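Local coordinates for protein putative alpha KG dependent 2,4-D dioxygenase (Burkholderia xenovorans, PDB 5J92) that probably acts as an iron(II)- and 2-oxoglutarate-dependent dioxygenase of the TfdA family, at residues D163-V168 with R235-E240. Sequence-based numbering, arbitrary orientation.
Sequences DHLRKV and RDLLRE
L237 forks between L165 and V168, a worked example of how two helical segments whose axes come no closer than 12.2 Å can meet through side chains, mostly the methyl ends of leucine and valine. The N-to-C directions of segments 163-168 and 235-240, on the short helix 163-169 and the long helix 231-245, differ by 130°. L237 can be followed outward. From CB, its CG stands anti to the backbone N (chi1 175°), which points the branch toward helix 163-169. There the two methyls part: CD1 of L237 lies 4.1 Å from CD2 of L165, while CD2 of L237 sits 4.0 Å from CG1 of V168. In both pairs the side chains slide past one another in opposite directions. Around this fork W229 packs on both V168 and L237, and L172 adds to the cover of L237. The other methyl of L165, CD1, touches the CG methylene of E240 at 4.2 Å, the two side chains crossing at about a right angle.

E240 thus lends its aliphatic part to the apolar contact and its carboxylate to a charged network. OE1 of E240 accepts NH2 of R239 on its anti side at 2.8 Å, and OE2 pairs with R274 of the second subunit. R239 also grips D236 side-on, NE and NH2 both reaching OD1 from the same face above the carboxylate plane. D236 OD2 in turn bridges to R119 of the second subunit. Away from the iron site of H122, D124 and H271, the chemistry implies a division of labour: dispersion joins the helices, while D236 and E240 carry salt bridges to the second subunit.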
loop_
_atom_site.group_PDB
_atom_site.type_symbol
_atom_site.label_atom_id
_atom_site.label_comp_id
_atom_site.label_asym_id
_atom_site.label_seq_id
_atom_site.Cartn_x
_atom_site.Cartn_y
_atom_site.Cartn_z
ATOM N N ASP A 163 6.599 -16.631 -10.954
ATOM C CA ASP A 163 7.916 -17.199 -11.226
ATOM C C ASP A 163 8.974 -16.121 -11.445
ATOM O O ASP A 163 10.114 -16.259 -10.981
ATOM C CB ASP A 163 7.848 -18.120 -12.437
ATOM C CG ASP A 163 9.197 -18.711 -12.777
ATOM O OD1 ASP A 163 9.574 -19.713 -12.128
ATOM O OD2 ASP A 163 9.891 -18.161 -13.667
ATOM N N HIS A 164 8.628 -15.048 -12.158
ATOM C CA HIS A 164 9.628 -14.029 -12.457
ATOM C C HIS A 164 10.040 -13.262 -11.201
ATOM O O HIS A 164 11.192 -12.832 -11.086
ATOM C CB HIS A 164 9.122 -13.085 -13.554
ATOM C CG HIS A 164 8.082 -12.112 -13.094
ATOM N ND1 HIS A 164 6.757 -12.456 -12.931
ATOM C CD2 HIS A 164 8.174 -10.801 -12.765
ATOM C CE1 HIS A 164 6.077 -11.398 -12.522
ATOM N NE2 HIS A 164 6.912 -10.380 -12.421
ATOM N N LEU A 165 9.117 -13.044 -10.262
ATOM C CA LEU A 165 9.514 -12.432 -8.995
ATOM C C LEU A 165 10.312 -13.399 -8.131
ATOM O O LEU A 165 11.231 -12.978 -7.426
ATOM C CB LEU A 165 8.298 -11.923 -8.222
ATOM C CG LEU A 165 7.651 -10.665 -8.811
ATOM C CD1 LEU A 165 6.509 -10.192 -7.931
ATOM C CD2 LEU A 165 8.679 -9.559 -9.012
ATOM N N ARG A 166 9.975 -14.692 -8.166
ATOM C CA ARG A 166 10.782 -15.678 -7.457
ATOM C C ARG A 166 12.230 -15.642 -7.920
ATOM O O ARG A 166 13.155 -15.738 -7.104
ATOM C CB ARG A 166 10.221 -17.082 -7.674
ATOM C CG ARG A 166 11.000 -18.144 -6.917
ATOM C CD ARG A 166 10.563 -18.154 -5.477
ATOM N NE ARG A 166 9.112 -18.272 -5.432
ATOM C CZ ARG A 166 8.459 -19.428 -5.379
ATOM N NH1 ARG A 166 9.135 -20.568 -5.339
ATOM N NH2 ARG A 166 7.129 -19.439 -5.365
ATOM N N LYS A 167 12.444 -15.537 -9.230
ATOM C CA LYS A 167 13.806 -15.537 -9.745
ATOM C C LYS A 167 14.547 -14.270 -9.337
ATOM O O LYS A 167 15.765 -14.301 -9.104
ATOM C CB LYS A 167 13.795 -15.694 -11.268
ATOM C CG LYS A 167 13.389 -17.086 -11.760
ATOM C CD LYS A 167 13.199 -17.081 -13.276
ATOM C CE LYS A 167 13.224 -18.484 -13.864
ATOM N NZ LYS A 167 12.217 -19.397 -13.255
ATOM N N VAL A 168 13.838 -13.140 -9.296
ATOM C CA VAL A 168 14.482 -11.861 -9.019
ATOM C C VAL A 168 14.925 -11.776 -7.556
ATOM O O VAL A 168 16.010 -11.269 -7.259
ATOM C CB VAL A 168 13.551 -10.700 -9.419
ATOM C CG1 VAL A 168 14.090 -9.372 -8.903
ATOM C CG2 VAL A 168 13.447 -10.636 -10.928
ATOM N N ARG A 235 13.297 0.235 -4.604
ATOM C CA ARG A 235 12.038 0.670 -4.003
ATOM C C ARG A 235 10.839 0.078 -4.735
ATOM O O ARG A 235 9.854 -0.334 -4.108
ATOM C CB ARG A 235 11.961 2.196 -4.027
ATOM C CG ARG A 235 12.988 2.837 -3.118
ATOM C CD ARG A 235 12.656 4.275 -2.866
ATOM N NE ARG A 235 13.544 4.833 -1.861
ATOM C CZ ARG A 235 13.247 4.874 -0.567
ATOM N NH1 ARG A 235 12.095 4.385 -0.138
ATOM N NH2 ARG A 235 14.106 5.407 0.293
ATOM N N ASP A 236 10.904 0.022 -6.061
ATOM C CA ASP A 236 9.772 -0.502 -6.809
ATOM C C ASP A 236 9.603 -2.001 -6.577
ATOM O O ASP A 236 8.468 -2.492 -6.482
ATOM C CB ASP A 236 9.925 -0.201 -8.299
ATOM C CG ASP A 236 8.628 -0.450 -9.069
ATOM O OD1 ASP A 236 7.661 0.337 -8.881
ATOM O OD2 ASP A 236 8.578 -1.440 -9.833
ATOM N N LEU A 237 10.712 -2.746 -6.474
ATOM C CA LEU A 237 10.603 -4.170 -6.166
ATOM C C LEU A 237 9.974 -4.375 -4.798
ATOM O O LEU A 237 9.077 -5.207 -4.638
ATOM C CB LEU A 237 11.970 -4.864 -6.237
ATOM C CG LEU A 237 11.923 -6.332 -5.799
ATOM C CD1 LEU A 237 11.010 -7.148 -6.714
ATOM C CD2 LEU A 237 13.326 -6.970 -5.779
ATOM N N LEU A 238 10.416 -3.602 -3.797
ATOM C CA LEU A 238 9.839 -3.752 -2.463
ATOM C C LEU A 238 8.376 -3.331 -2.438
ATOM O O LEU A 238 7.577 -3.941 -1.722
ATOM C CB LEU A 238 10.642 -2.951 -1.435
ATOM C CG LEU A 238 12.087 -3.449 -1.251
ATOM C CD1 LEU A 238 12.839 -2.672 -0.144
ATOM C CD2 LEU A 238 12.155 -4.957 -1.032
ATOM N N ARG A 239 8.008 -2.306 -3.213
ATOM C CA ARG A 239 6.608 -1.922 -3.332
ATOM C C ARG A 239 5.777 -3.077 -3.878
ATOM O O ARG A 239 4.713 -3.405 -3.340
ATOM C CB ARG A 239 6.469 -0.699 -4.246
ATOM C CG ARG A 239 5.013 -0.277 -4.511
ATOM C CD ARG A 239 4.853 0.517 -5.820
ATOM N NE ARG A 239 5.424 -0.189 -6.975
ATOM C CZ ARG A 239 4.857 -1.244 -7.551
ATOM N NH1 ARG A 239 3.709 -1.716 -7.080
ATOM N NH2 ARG A 239 5.441 -1.839 -8.592
ATOM N N GLU A 240 6.248 -3.698 -4.960
ATOM C CA GLU A 240 5.499 -4.783 -5.579
ATOM C C GLU A 240 5.381 -5.975 -4.633
ATOM O O GLU A 240 4.305 -6.575 -4.519
ATOM C CB GLU A 240 6.158 -5.181 -6.896
ATOM C CG GLU A 240 5.368 -6.197 -7.714
ATOM C CD GLU A 240 4.190 -5.580 -8.475
ATOM O OE1 GLU A 240 4.089 -4.329 -8.522
ATOM O OE2 GLU A 240 3.368 -6.349 -9.034
#